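Local structure of tungsten-containing formylmethanofuran dehydrogenase 2 subunit C (Methanothermobacter wolfeii, 5T5I) at residues D134-S139 against G156-E161; N160-Y165 against G175-M180. The protein probably serves as a beta-helical subunit of the tungsten enzyme that fixes carbon dioxide on methanofuran as a formyl group in methanogenesis. One frame throughout, in Å; residues are numbered along the deposited sequence.

From the N terminus, the chain leaves strand 125-128, passes through residues 134-139, swings out past the calcium ion bound by Ser-139, Tyr-140 and Asp-143, and returns through strand 151-154. Contact 1 closes this turn by setting 156-161 beside 134-139. Contact 2 then repeats the step one coil further on, bringing 175-180 beside 160-165 after strand 170-173. The two closures neither nest nor cross: they follow in series and share Asn-160 and Glu-161, which face one coil through contact 1 and the next through contact 2. They also touch directly, Val-136 O lying 2.7 Å from Gly-163 N. Three consecutive coils are thereby tied together.

Contact 1 of 2, residues D134-S139 against G156-E161; sequences DYVGSS and GNADNE. With CA (calcium ion), chain B.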
loop_
_atom_site.group_PDB
_atom_site.type_symbol
_atom_site.label_atom_id
_atom_site.label_comp_id
_atom_site.label_asym_id
_atom_site.label_seq_id
_atom_site.Cartn_x
_atom_site.Cartn_y
_atom_site.Cartn_z
ATOM N N ASP C 134 -35.998 -8.920 -9.819
ATOM C CA ASP C 134 -34.969 -9.414 -10.727
ATOM C C ASP C 134 -35.645 -9.828 -12.036
ATOM O O ASP C 134 -36.868 -10.004 -12.072
ATOM C CB ASP C 134 -34.259 -10.645 -10.117
ATOM C CG ASP C 134 -33.630 -10.393 -8.754
ATOM O OD1 ASP C 134 -32.611 -9.673 -8.695
ATOM O OD2 ASP C 134 -34.157 -10.922 -7.742
ATOM N N TYR C 135 -34.844 -9.996 -13.107
ATOM C CA TYR C 135 -35.302 -10.549 -14.381
ATOM C C TYR C 135 -36.444 -9.777 -15.076
ATOM O O TYR C 135 -37.342 -10.393 -15.660
ATOM C CB TYR C 135 -35.705 -12.041 -14.196
ATOM C CG TYR C 135 -34.581 -12.948 -13.727
ATOM C CD1 TYR C 135 -33.515 -13.257 -14.562
ATOM C CD2 TYR C 135 -34.618 -13.544 -12.474
ATOM C CE1 TYR C 135 -32.478 -14.087 -14.134
ATOM C CE2 TYR C 135 -33.593 -14.382 -12.040
ATOM C CZ TYR C 135 -32.528 -14.655 -12.874
ATOM O OH TYR C 135 -31.520 -15.487 -12.445
ATOM N N VAL C 136 -36.385 -8.436 -15.072
ATOM C CA VAL C 136 -37.354 -7.643 -15.815
ATOM C C VAL C 136 -37.051 -7.933 -17.294
ATOM O O VAL C 136 -35.896 -7.809 -17.705
ATOM C CB VAL C 136 -37.234 -6.118 -15.554
ATOM C CG1 VAL C 136 -38.185 -5.338 -16.457
ATOM C CG2 VAL C 136 -37.491 -5.767 -14.088
ATOM N N GLY C 137 -38.066 -8.328 -18.056
ATOM C CA GLY C 137 -37.920 -8.615 -19.481
ATOM C C GLY C 137 -36.888 -9.673 -19.826
ATOM O O GLY C 137 -36.189 -9.544 -20.828
ATOM N N SER C 138 -36.791 -10.728 -19.015
ATOM C CA SER C 138 -35.812 -11.813 -19.193
ATOM C C SER C 138 -36.343 -12.976 -20.054
ATOM O O SER C 138 -37.480 -12.961 -20.521
ATOM C CB SER C 138 -35.429 -12.370 -17.821
ATOM O OG SER C 138 -36.486 -13.179 -17.335
ATOM N N SER C 139 -35.501 -13.994 -20.228
ATOM C CA SER C 139 -35.859 -15.248 -20.883
ATOM C C SER C 139 -36.274 -16.261 -19.775
ATOM O O SER C 139 -36.315 -15.910 -18.594
ATOM C CB SER C 139 -34.664 -15.802 -21.662
ATOM O OG SER C 139 -33.630 -16.308 -20.830
ATOM N N GLY C 156 -39.369 3.265 -10.542
ATOM C CA GLY C 156 -38.501 3.107 -9.382
ATOM C C GLY C 156 -37.229 2.366 -9.754
ATOM O O GLY C 156 -36.733 2.489 -10.878
ATOM N N ASN C 157 -36.731 1.551 -8.830
ATOM C CA ASN C 157 -35.529 0.724 -9.010
ATOM C C ASN C 157 -35.864 -0.690 -9.448
ATOM O O ASN C 157 -36.999 -1.139 -9.292
ATOM C CB ASN C 157 -34.752 0.639 -7.686
ATOM C CG ASN C 157 -34.383 1.992 -7.129
ATOM O OD1 ASN C 157 -33.959 2.894 -7.863
ATOM N ND2 ASN C 157 -34.562 2.188 -5.837
ATOM N N ALA C 158 -34.857 -1.408 -9.979
ATOM C CA ALA C 158 -34.960 -2.833 -10.325
ATOM C C ALA C 158 -33.701 -3.538 -9.813
ATOM O O ALA C 158 -32.760 -2.866 -9.380
ATOM C CB ALA C 158 -35.157 -3.046 -11.817
ATOM N N ASP C 159 -33.698 -4.860 -9.786
ATOM C CA ASP C 159 -32.585 -5.613 -9.179
ATOM C C ASP C 159 -31.599 -6.214 -10.200
ATOM O O ASP C 159 -30.924 -5.439 -10.881
ATOM C CB ASP C 159 -33.158 -6.654 -8.210
ATOM C CG ASP C 159 -33.984 -6.056 -7.078
ATOM O OD1 ASP C 159 -33.678 -4.917 -6.652
ATOM O OD2 ASP C 159 -34.922 -6.734 -6.603
ATOM N N ASN C 160 -31.432 -7.556 -10.261
ATOM C CA ASN C 160 -30.437 -8.182 -11.126
ATOM C C ASN C 160 -30.970 -8.690 -12.435
ATOM O O ASN C 160 -32.132 -9.073 -12.540
ATOM C CB ASN C 160 -29.789 -9.381 -10.423
ATOM C CG ASN C 160 -28.901 -9.059 -9.252
ATOM O OD1 ASN C 160 -28.677 -7.909 -8.892
ATOM N ND2 ASN C 160 -28.293 -10.081 -8.693
ATOM N N GLU C 161 -30.058 -8.788 -13.407
ATOM C CA GLU C 161 -30.275 -9.448 -14.685
ATOM C C GLU C 161 -31.478 -8.931 -15.477
ATOM O O GLU C 161 -32.201 -9.714 -16.104
ATOM C CB GLU C 161 -30.360 -10.976 -14.453
ATOM C CG GLU C 161 -29.099 -11.563 -13.828
ATOM C CD GLU C 161 -29.202 -13.056 -13.601
ATOM O OE1 GLU C 161 -28.984 -13.827 -14.565
ATOM O OE2 GLU C 161 -29.606 -13.454 -12.486
HETATM CA CA CA B . -32.052 -18.389 -20.243
HETATM O O HOH W 1 -35.733 -9.301 -6.296
#
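Asp-134 reaches across to the 156-161 segment with its carboxylate, and OD1 accepts the backbone N-H of Asn-160 at 2.9 Å. The bond uses the anti side of OD1, with the donor 17° out of the carboxylate plane. The same OD1 also comes to 3.1 Å from Asp-159 CB, a close packing of oxygen against a methylene. The side chains of Asp-134 and Asp-159 approach at a slant, with carboxylate planes 52° apart. Water 1 joins them, donating to OD2 of each, at 2.7 Å from Asp-134 OD2; this bridge probably eases the repulsion of like charges. Asp-134 OD2 has a further partner in Ser-94 of the neighbouring fwdD subunit.

This pairing links successive coils of a parallel beta-helix, as the sequential order of the parallel strands 125-128, 151-154 and 170-173 indicates. Between the two loop segments the backbone contributes one nearly straight bond, Tyr-135 N to Asn-160 O at 2.9 Å. Beyond it, Tyr-135 begins a type II turn that ends at Ser-138. Just past the turn, Ser-139 OG binds the calcium ion at 2.7 Å, in a site that also includes Tyr-140, Asp-143 and an acidic side chain of another subunit.

Tyr-135 and Glu-161 run alongside each other in the same direction, the ring and carboxylate planes 57° apart. The extended chain of Glu-161 sets CD 3.5 Å from ring atom CE1 of Tyr-135, and Glu-161 OE2 lies 2.8 Å from Tyr-135 OH. The Tyr-135 hydroxyl is hydrogen-bonded to Arg-141 NH1, while Glu-161 OE1 forms a salt bridge with a basic side chain of another subunit, placing this pair at a subunit interface. On the apolar side, Val-136 CG2 meets Ala-158 CB at 4.2 Å.

Contact 2 of 2, residues N160-Y165 against G175-M180; sequences NEIGEY and GDVNIM
Asn-160 meets both Asn-178 and Ile-179 through one atom, its carbonyl oxygen OD1. The contact joins adjacent coils of the parallel beta-helix, the loop after strand 151-154 lying beside the short, weakly bonded strand 177-179. Its tight part is centred on OD1, which accepts two N-H groups. Asn-178 ND2 approaches to 2.8 Å in the carbonyl plane, on a lone pair. The two side-chain amides are neighbours only 8° from coplanar, and Asn-160 OD1 is itself close to the amide plane of Asn-178. The second donor, Ile-179 N, stands at 3.2 Å above the carbonyl plane, 46° out of it. Bonds from these two directions should restrict rotation of the Asn-160 amide. CG1 of Ile-179, set between its backbone N and carbonyl carbon, packs at 3.4 Å from the same oxygen.

A backbone bond, Glu-161 N to Ile-179 O at 3.2 Å, continues the join. Beside it, Glu-161 CA directs a C-H toward Met-180 O, with an angle at hydrogen of 159°.

Apolar contacts are wider. Ile-162 CD1 stands 4.3 Å from Val-177 CG1, and both residues are completed by other hydrophobic partners: Ile-162 rests on Ile-171, Ile-173 and Ile-190, Val-177 on Ile-192 and Val-196. The Met-180 chain, bent at chi3, runs beside that of Glu-161, bringing CE to 4.0 Å from Glu-161 CG; Met-180 also packs on a basic side chain of another subunit. Asn-178 is partly exposed, whereas Asn-160 is buried. A more loosely held link is made by water 2, which donates to Ile-179 O at 3.2 Å and accepts a weak bond from Ile-162 N.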
loop_
_atom_site.group_PDB
_atom_site.type_symbol
_atom_site.label_atom_id
_atom_site.label_comp_id
_atom_site.label_asym_id
_atom_site.label_seq_id
_atom_site.Cartn_x
_atom_site.Cartn_y
_atom_site.Cartn_z
ATOM N N ASN C 160 -31.432 -7.556 -10.261
ATOM C CA ASN C 160 -30.437 -8.182 -11.126
ATOM C C ASN C 160 -30.970 -8.690 -12.435
ATOM O O ASN C 160 -32.132 -9.073 -12.540
ATOM C CB ASN C 160 -29.789 -9.381 -10.423
ATOM C CG ASN C 160 -28.901 -9.059 -9.252
ATOM O OD1 ASN C 160 -28.677 -7.909 -8.892
ATOM N ND2 ASN C 160 -28.293 -10.081 -8.693
ATOM N N GLU C 161 -30.058 -8.788 -13.407
ATOM C CA GLU C 161 -30.275 -9.448 -14.685
ATOM C C GLU C 161 -31.478 -8.931 -15.477
ATOM O O GLU C 161 -32.201 -9.714 -16.104
ATOM C CB GLU C 161 -30.360 -10.976 -14.453
ATOM C CG GLU C 161 -29.099 -11.563 -13.828
ATOM C CD GLU C 161 -29.202 -13.056 -13.601
ATOM O OE1 GLU C 161 -28.984 -13.827 -14.565
ATOM O OE2 GLU C 161 -29.606 -13.454 -12.486
ATOM N N ILE C 162 -31.677 -7.601 -15.489
ATOM C CA ILE C 162 -32.758 -7.059 -16.291
ATOM C C ILE C 162 -32.351 -7.255 -17.774
ATOM O O ILE C 162 -31.165 -7.171 -18.117
ATOM C CB ILE C 162 -33.116 -5.572 -15.963
ATOM C CG1 ILE C 162 -32.003 -4.599 -16.350
ATOM C CG2 ILE C 162 -33.515 -5.373 -14.474
ATOM C CD1 ILE C 162 -32.552 -3.293 -16.801
ATOM N N GLY C 163 -33.307 -7.614 -18.602
ATOM C CA GLY C 163 -33.056 -7.877 -20.016
ATOM C C GLY C 163 -32.138 -9.054 -20.297
ATOM O O GLY C 163 -31.422 -9.067 -21.300
ATOM N N GLU C 164 -32.154 -10.058 -19.422
ATOM C CA GLU C 164 -31.349 -11.275 -19.578
ATOM C C GLU C 164 -31.717 -11.998 -20.893
ATOM O O GLU C 164 -32.888 -12.275 -21.125
ATOM C CB GLU C 164 -31.552 -12.173 -18.342
ATOM C CG GLU C 164 -30.853 -13.532 -18.376
ATOM C CD GLU C 164 -31.755 -14.743 -18.505
ATOM O OE1 GLU C 164 -32.945 -14.571 -18.843
ATOM O OE2 GLU C 164 -31.241 -15.878 -18.393
ATOM N N TYR C 165 -30.722 -12.217 -21.782
ATOM C CA TYR C 165 -30.911 -12.829 -23.118
ATOM C C TYR C 165 -31.914 -12.028 -24.016
ATOM O O TYR C 165 -32.573 -12.602 -24.882
ATOM C CB TYR C 165 -31.312 -14.328 -23.030
ATOM C CG TYR C 165 -30.161 -15.284 -22.806
ATOM C CD1 TYR C 165 -29.350 -15.689 -23.858
ATOM C CD2 TYR C 165 -29.914 -15.824 -21.553
ATOM C CE1 TYR C 165 -28.300 -16.588 -23.662
ATOM C CE2 TYR C 165 -28.875 -16.726 -21.342
ATOM C CZ TYR C 165 -28.061 -17.097 -22.397
ATOM O OH TYR C 165 -27.038 -17.979 -22.165
ATOM N N GLY C 175 -34.972 4.579 -12.119
ATOM C CA GLY C 175 -34.138 4.536 -10.926
ATOM C C GLY C 175 -32.830 3.789 -11.155
ATOM O O GLY C 175 -32.268 3.791 -12.259
ATOM N N ASP C 176 -32.350 3.127 -10.104
ATOM C CA ASP C 176 -31.105 2.356 -10.119
ATOM C C ASP C 176 -31.345 0.865 -10.355
ATOM O O ASP C 176 -32.443 0.359 -10.123
ATOM C CB ASP C 176 -30.402 2.509 -8.759
ATOM C CG ASP C 176 -30.187 3.947 -8.337
ATOM O OD1 ASP C 176 -29.853 4.774 -9.211
ATOM O OD2 ASP C 176 -30.386 4.252 -7.140
ATOM N N VAL C 177 -30.290 0.159 -10.775
ATOM C CA VAL C 177 -30.268 -1.301 -10.890
ATOM C C VAL C 177 -29.103 -1.833 -10.052
ATOM O O VAL C 177 -28.169 -1.089 -9.723
ATOM C CB VAL C 177 -30.236 -1.876 -12.329
ATOM C CG1 VAL C 177 -31.432 -1.406 -13.147
ATOM C CG2 VAL C 177 -28.934 -1.549 -13.032
ATOM N N ASN C 178 -29.129 -3.131 -9.755
ATOM C CA ASN C 178 -28.065 -3.755 -8.988
ATOM C C ASN C 178 -26.975 -4.299 -9.926
ATOM O O ASN C 178 -26.221 -3.485 -10.460
ATOM C CB ASN C 178 -28.631 -4.777 -7.998
ATOM C CG ASN C 178 -27.597 -5.237 -7.000
ATOM O OD1 ASN C 178 -26.962 -4.425 -6.362
ATOM N ND2 ASN C 178 -27.433 -6.525 -6.798
ATOM N N ILE C 179 -26.878 -5.626 -10.171
ATOM C CA ILE C 179 -25.803 -6.132 -11.026
ATOM C C ILE C 179 -26.309 -6.856 -12.267
ATOM O O ILE C 179 -27.442 -7.311 -12.323
ATOM C CB ILE C 179 -24.800 -7.010 -10.233
ATOM C CG1 ILE C 179 -25.453 -8.326 -9.724
ATOM C CG2 ILE C 179 -24.180 -6.211 -9.091
ATOM C CD1 ILE C 179 -24.446 -9.363 -9.201
ATOM N N MET C 180 -25.444 -6.927 -13.270
ATOM C CA MET C 180 -25.627 -7.674 -14.516
ATOM C C MET C 180 -26.847 -7.282 -15.377
ATOM O O MET C 180 -27.471 -8.174 -15.962
ATOM C CB MET C 180 -25.637 -9.188 -14.218
ATOM C CG MET C 180 -24.429 -9.631 -13.404
ATOM S SD MET C 180 -24.196 -11.404 -13.074
ATOM C CE MET C 180 -25.553 -11.752 -11.943
HETATM O O HOH W 2 -29.876 -5.627 -13.485
#